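Local coordinates for protein 2-aminomuconic 6-semialdehyde dehydrogenase (Pseudomonas sp., PDB 7BZV) that catalyses the oxidation of 2-aminomuconate 6-semialdehyde to 2-aminomuconate in 2-aminophenol catabolism, requiring its tetrameric assembly to bind the cofactor NAD+, at residues Ser340-Ala345 with Glu372-Ala377; Asp401-Val406 with Ala429-Glu434. All blocks are in the same frame, centred on the assembly; numbering follows the deposited sequence.

Contact 1 of 2, residues Ser340-Ala345 with Glu372-Ala377; sequences SYFELA and EPTVIA
Phe-342 extends its ring toward Thr-374, which comes from the opposite direction and sets its CG2 over one ring face, displaced toward the rim. The CB of Phe-342 does not point at the strand; with CG anti to the carbonyl carbon (chi1 -71°), the ring end comes nearer. There Phe-342 CE1 lies 4.1 Å from Thr-374 CB, Phe-342 CE2 is 3.5 Å from Thr-374 OG1, and Phe-342 CZ comes within 3.3 Å of that same OG1. The carbonyl O of Glu-372 lies at the ring edge near its plane, 4.0 Å from Phe-342 CZ. The contact lays helix 332-348 against strand 374-377 of the seven-stranded mixed sheet, which matches the catalytic-domain sheet of aldehyde dehydrogenases. The buried Thr-374 OG1 donates to Glu-372 O at 2.7 Å, standing above the carbonyl plane, and accepts from Gly-356 N; the two bonds hold the threonine's rotation, with CG2 against the ring. One helical turn after Phe-342, Ala-345 points its CB at the strand and touches Ile-376 CD1 at 4.0 Å. Phe-352, on the neighbouring strand 351-354, packs against Ala-345, Thr-374 and Ile-376.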
loop_
_atom_site.group_PDB
_atom_site.type_symbol
_atom_site.label_atom_id
_atom_site.label_comp_id
_atom_site.label_asym_id
_atom_site.label_seq_id
_atom_site.Cartn_x
_atom_site.Cartn_y
_atom_site.Cartn_z
ATOM N N SER B 340 17.214 -45.198 -8.620
ATOM C CA SER B 340 18.628 -44.975 -8.915
ATOM C C SER B 340 19.285 -44.154 -7.813
ATOM O O SER B 340 20.461 -44.356 -7.486
ATOM C CB SER B 340 18.790 -44.251 -10.250
ATOM O OG SER B 340 17.831 -44.682 -11.193
ATOM N N TYR B 341 18.547 -43.196 -7.245
ATOM C CA TYR B 341 19.119 -42.400 -6.170
ATOM C C TYR B 341 19.198 -43.202 -4.881
ATOM O O TYR B 341 20.163 -43.045 -4.128
ATOM C CB TYR B 341 18.321 -41.090 -5.997
ATOM C CG TYR B 341 18.883 -39.923 -6.821
ATOM C CD1 TYR B 341 20.117 -39.345 -6.508
ATOM C CD2 TYR B 341 18.183 -39.393 -7.901
ATOM C CE1 TYR B 341 20.632 -38.275 -7.245
ATOM C CE2 TYR B 341 18.696 -38.315 -8.653
ATOM C CZ TYR B 341 19.923 -37.771 -8.320
ATOM O OH TYR B 341 20.427 -36.714 -9.045
ATOM N N PHE B 342 18.219 -44.079 -4.608
ATOM C CA PHE B 342 18.380 -45.023 -3.508
ATOM C C PHE B 342 19.673 -45.823 -3.672
ATOM O O PHE B 342 20.373 -46.110 -2.691
ATOM C CB PHE B 342 17.188 -45.995 -3.421
ATOM C CG PHE B 342 15.896 -45.381 -2.949
ATOM C CD1 PHE B 342 15.777 -44.018 -2.702
ATOM C CD2 PHE B 342 14.785 -46.186 -2.766
ATOM C CE1 PHE B 342 14.574 -43.473 -2.286
ATOM C CE2 PHE B 342 13.574 -45.640 -2.339
ATOM C CZ PHE B 342 13.475 -44.293 -2.097
ATOM N N GLU B 343 19.986 -46.227 -4.906
ATOM C CA GLU B 343 21.196 -47.015 -5.130
ATOM C C GLU B 343 22.445 -46.154 -4.961
ATOM O O GLU B 343 23.418 -46.579 -4.329
ATOM C CB GLU B 343 21.154 -47.655 -6.522
ATOM C CG GLU B 343 22.341 -48.564 -6.862
ATOM C CD GLU B 343 22.512 -49.723 -5.890
ATOM O OE1 GLU B 343 21.495 -50.299 -5.457
ATOM O OE2 GLU B 343 23.666 -50.071 -5.562
ATOM N N LEU B 344 22.430 -44.931 -5.502
ATOM C CA LEU B 344 23.536 -44.010 -5.255
ATOM C C LEU B 344 23.766 -43.839 -3.758
ATOM O O LEU B 344 24.910 -43.817 -3.298
ATOM C CB LEU B 344 23.267 -42.664 -5.915
ATOM C CG LEU B 344 24.399 -41.635 -5.808
ATOM C CD1 LEU B 344 25.685 -42.206 -6.440
ATOM C CD2 LEU B 344 24.005 -40.343 -6.489
ATOM N N ALA B 345 22.683 -43.739 -2.977
ATOM C CA ALA B 345 22.829 -43.608 -1.529
ATOM C C ALA B 345 23.574 -44.805 -0.953
ATOM O O ALA B 345 24.505 -44.660 -0.150
ATOM C CB ALA B 345 21.460 -43.479 -0.852
ATOM N N GLU B 372 8.988 -47.132 -1.373
ATOM C CA GLU B 372 8.828 -46.989 0.072
ATOM C C GLU B 372 9.263 -45.598 0.565
ATOM O O GLU B 372 10.287 -45.061 0.120
ATOM C CB GLU B 372 9.658 -48.032 0.802
ATOM C CG GLU B 372 9.199 -49.453 0.567
ATOM C CD GLU B 372 10.097 -50.441 1.259
ATOM O OE1 GLU B 372 11.323 -50.192 1.304
ATOM O OE2 GLU B 372 9.575 -51.457 1.752
ATOM N N PRO B 373 8.555 -45.051 1.544
ATOM C CA PRO B 373 9.070 -43.865 2.246
ATOM C C PRO B 373 10.394 -44.198 2.922
ATOM O O PRO B 373 10.522 -45.213 3.609
ATOM C CB PRO B 373 7.964 -43.539 3.252
ATOM C CG PRO B 373 7.199 -44.857 3.445
ATOM C CD PRO B 373 7.297 -45.556 2.128
ATOM N N THR B 374 11.394 -43.340 2.720
ATOM C CA THR B 374 12.780 -43.713 2.975
ATOM C C THR B 374 13.471 -42.601 3.753
ATOM O O THR B 374 13.248 -41.408 3.507
ATOM C CB THR B 374 13.487 -44.027 1.647
ATOM O OG1 THR B 374 12.813 -45.124 1.013
ATOM C CG2 THR B 374 14.962 -44.398 1.813
ATOM N N VAL B 375 14.314 -42.996 4.697
ATOM C CA VAL B 375 15.144 -42.045 5.427
ATOM C C VAL B 375 16.561 -42.589 5.443
ATOM O O VAL B 375 16.770 -43.740 5.840
ATOM C CB VAL B 375 14.649 -41.822 6.868
ATOM C CG1 VAL B 375 15.692 -41.058 7.624
ATOM C CG2 VAL B 375 13.343 -41.102 6.873
ATOM N N ILE B 376 17.540 -41.757 5.074
ATOM C CA ILE B 376 18.937 -42.154 5.159
ATOM C C ILE B 376 19.686 -41.239 6.116
ATOM O O ILE B 376 19.227 -40.148 6.466
ATOM C CB ILE B 376 19.643 -42.172 3.782
ATOM C CG1 ILE B 376 19.493 -40.810 3.087
ATOM C CG2 ILE B 376 19.080 -43.280 2.898
ATOM C CD1 ILE B 376 20.313 -40.654 1.791
ATOM N N ALA B 377 20.869 -41.701 6.523
ATOM C CA ALA B 377 21.714 -41.002 7.477
ATOM C C ALA B 377 23.162 -41.407 7.245
ATOM O O ALA B 377 23.460 -42.358 6.519
ATOM C CB ALA B 377 21.291 -41.316 8.916
#

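Contact 2 of 2, residues Asp401-Val406 with Ala429-Glu434; sequences DSESEV and AHRVSE
The carboxylate of Glu-403 and the guanidinium of Arg-431 meet edge to edge, their planes only 13° apart, with Glu-403 CD in the plane at the guanidinium edge. This is a two-pronged, side-on salt bridge between helices 403-411 and 426-435, which in the chain join strand 394-400 to 418-422 and 418-422 to 440-443 of the mixed sheet of the α/β catalytic domain, as in aldehyde dehydrogenases. Each prong uses a syn lone pair: Arg-431 NE donates a hydrogen bond to Glu-403 OE2 at 2.6 Å, and Arg-431 NH2 donates one to Glu-403 OE1 at 2.7 Å that is nearly straight (172°). Glu-403 reaches Arg-431 because CG lies anti to its backbone N (chi1 178°) and the chain stays extended beyond it, whereas the arginine bends at chi3 to turn its edge to the acid. The stem of the glutamate is apolar: Glu-403 CG rests 3.7 Å from Val-432 CG2, so the same side chain serves packing and charge. With an alanine in place of Glu-403, Arg-431 would probably lose the acid that fixes the orientation of its guanidinium and be left with a charge lacking this mate, and Val-432 CG2 would face a gap. The arginine also reaches across a subunit boundary, its NH1 bonding the carbonyl O of Asp-486 of the second subunit. Just before Glu-403 in the chain, a capping box starts helix 403-411: Ser-402 OG accepts from Glu-405 N at 3.1 Å, and Glu-405 OE1 accepts from Ser-402 N in return. That oxygen has a second donor, Asp-401 N at 2.8 Å, which meets it on the syn side while Ser-402 N meets it on the anti side, both from the same face of the carboxylate.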
loop_
_atom_site.group_PDB
_atom_site.type_symbol
_atom_site.label_atom_id
_atom_site.label_comp_id
_atom_site.label_asym_id
_atom_site.label_seq_id
_atom_site.Cartn_x
_atom_site.Cartn_y
_atom_site.Cartn_z
ATOM N N ASP B 401 24.813 -28.806 15.964
ATOM C CA ASP B 401 25.066 -28.347 17.322
ATOM C C ASP B 401 24.747 -26.880 17.545
ATOM O O ASP B 401 24.272 -26.536 18.621
ATOM C CB ASP B 401 26.520 -28.622 17.717
ATOM C CG ASP B 401 26.810 -30.112 17.749
ATOM O OD1 ASP B 401 26.203 -30.785 18.586
ATOM O OD2 ASP B 401 27.567 -30.616 16.901
ATOM N N SER B 402 24.916 -26.015 16.559
ATOM C CA SER B 402 24.690 -24.606 16.815
ATOM C C SER B 402 23.858 -23.956 15.716
ATOM O O SER B 402 23.753 -24.436 14.584
ATOM C CB SER B 402 26.029 -23.879 16.996
ATOM O OG SER B 402 26.534 -23.524 15.731
ATOM N N GLU B 403 23.237 -22.853 16.119
ATOM C CA GLU B 403 22.398 -22.060 15.239
ATOM C C GLU B 403 23.194 -21.493 14.068
ATOM O O GLU B 403 22.756 -21.586 12.923
ATOM C CB GLU B 403 21.743 -20.950 16.068
ATOM C CG GLU B 403 20.857 -19.996 15.288
ATOM C CD GLU B 403 20.147 -18.968 16.181
ATOM O OE1 GLU B 403 19.609 -19.338 17.252
ATOM O OE2 GLU B 403 20.113 -17.783 15.781
ATOM N N SER B 404 24.363 -20.905 14.331
ATOM C CA SER B 404 25.188 -20.399 13.234
ATOM C C SER B 404 25.551 -21.515 12.270
ATOM O O SER B 404 25.503 -21.347 11.038
ATOM C CB SER B 404 26.454 -19.745 13.798
ATOM O OG SER B 404 26.122 -18.645 14.604
ATOM N N GLU B 405 25.922 -22.667 12.820
ATOM C CA GLU B 405 26.257 -23.824 12.000
ATOM C C GLU B 405 25.087 -24.224 11.120
ATOM O O GLU B 405 25.255 -24.496 9.930
ATOM C CB GLU B 405 26.658 -24.999 12.912
ATOM C CG GLU B 405 26.910 -26.317 12.199
ATOM C CD GLU B 405 26.702 -27.546 13.108
ATOM O OE1 GLU B 405 26.599 -27.393 14.346
ATOM O OE2 GLU B 405 26.655 -28.657 12.571
ATOM N N VAL B 406 23.885 -24.297 11.690
ATOM C CA VAL B 406 22.821 -24.917 10.909
ATOM C C VAL B 406 22.319 -23.942 9.842
ATOM O O VAL B 406 21.900 -24.364 8.759
ATOM C CB VAL B 406 21.686 -25.449 11.817
ATOM C CG1 VAL B 406 20.862 -24.331 12.374
ATOM C CG2 VAL B 406 20.818 -26.427 11.033
ATOM N N ALA B 429 13.158 -18.363 16.358
ATOM C CA ALA B 429 12.259 -18.610 15.244
ATOM C C ALA B 429 12.406 -17.533 14.177
ATOM O O ALA B 429 12.530 -17.828 12.976
ATOM C CB ALA B 429 10.817 -18.647 15.743
ATOM N N HIS B 430 12.322 -16.275 14.605
ATOM C CA HIS B 430 12.365 -15.152 13.679
ATOM C C HIS B 430 13.762 -14.983 13.103
ATOM O O HIS B 430 13.917 -14.805 11.895
ATOM C CB HIS B 430 11.886 -13.880 14.385
ATOM C CG HIS B 430 10.412 -13.881 14.652
ATOM N ND1 HIS B 430 9.476 -13.623 13.678
ATOM C CD2 HIS B 430 9.712 -14.192 15.768
ATOM C CE1 HIS B 430 8.263 -13.740 14.189
ATOM N NE2 HIS B 430 8.375 -14.064 15.465
ATOM N N ARG B 431 14.795 -15.102 13.935
ATOM C CA ARG B 431 16.174 -14.970 13.449
ATOM C C ARG B 431 16.510 -15.988 12.373
ATOM O O ARG B 431 17.067 -15.652 11.325
ATOM C CB ARG B 431 17.173 -15.189 14.593
ATOM C CG ARG B 431 17.624 -14.038 15.340
ATOM C CD ARG B 431 18.866 -14.386 16.201
ATOM N NE ARG B 431 18.891 -15.711 16.843
ATOM C CZ ARG B 431 18.570 -15.939 18.120
ATOM N NH1 ARG B 431 18.152 -14.941 18.896
ATOM N NH2 ARG B 431 18.671 -17.153 18.623
ATOM N N VAL B 432 16.261 -17.266 12.663
ATOM C CA VAL B 432 16.681 -18.332 11.761
ATOM C C VAL B 432 15.840 -18.337 10.484
ATOM O O VAL B 432 16.376 -18.460 9.370
ATOM C CB VAL B 432 16.630 -19.694 12.492
ATOM C CG1 VAL B 432 16.933 -20.832 11.552
ATOM C CG2 VAL B 432 17.603 -19.678 13.651
ATOM N N SER B 433 14.516 -18.219 10.617
ATOM C CA SER B 433 13.652 -18.328 9.439
ATOM C C SER B 433 13.983 -17.231 8.427
ATOM O O SER B 433 14.044 -17.486 7.218
ATOM C CB SER B 433 12.161 -18.291 9.832
ATOM O OG SER B 433 11.835 -17.086 10.456
ATOM N N GLU B 434 14.281 -16.021 8.902
ATOM C CA GLU B 434 14.543 -14.911 7.982
ATOM C C GLU B 434 15.876 -15.045 7.264
ATOM O O GLU B 434 16.060 -14.433 6.208
ATOM C CB GLU B 434 14.544 -13.555 8.705
ATOM C CG GLU B 434 13.189 -13.007 9.090
ATOM C CD GLU B 434 13.293 -11.749 9.949
ATOM O OE1 GLU B 434 12.545 -11.658 10.978
ATOM O OE2 GLU B 434 14.134 -10.884 9.598
#

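In the fold
Contacts 1 and 2 join different elements of one seven-stranded sheet and its helices, their centres 27 Å apart and their nearest atoms about 14 Å apart. Contact 1 sets a helix against a strand near one border of the sheet; contact 2 sets two helices against each other, one beside strand 394-400 and the other beside edge strand 440-443. In both contacts most of the touching residues are buried. The 340-345/372-377 contact is internal to the chain: no other subunit touches it, and it relies on a ring, methyl groups and a hydroxyl. The 401-406/429-434 contact lies at the tetramer interface, where ionic bonding leads and His-430 meets His-430 of the fourth subunit.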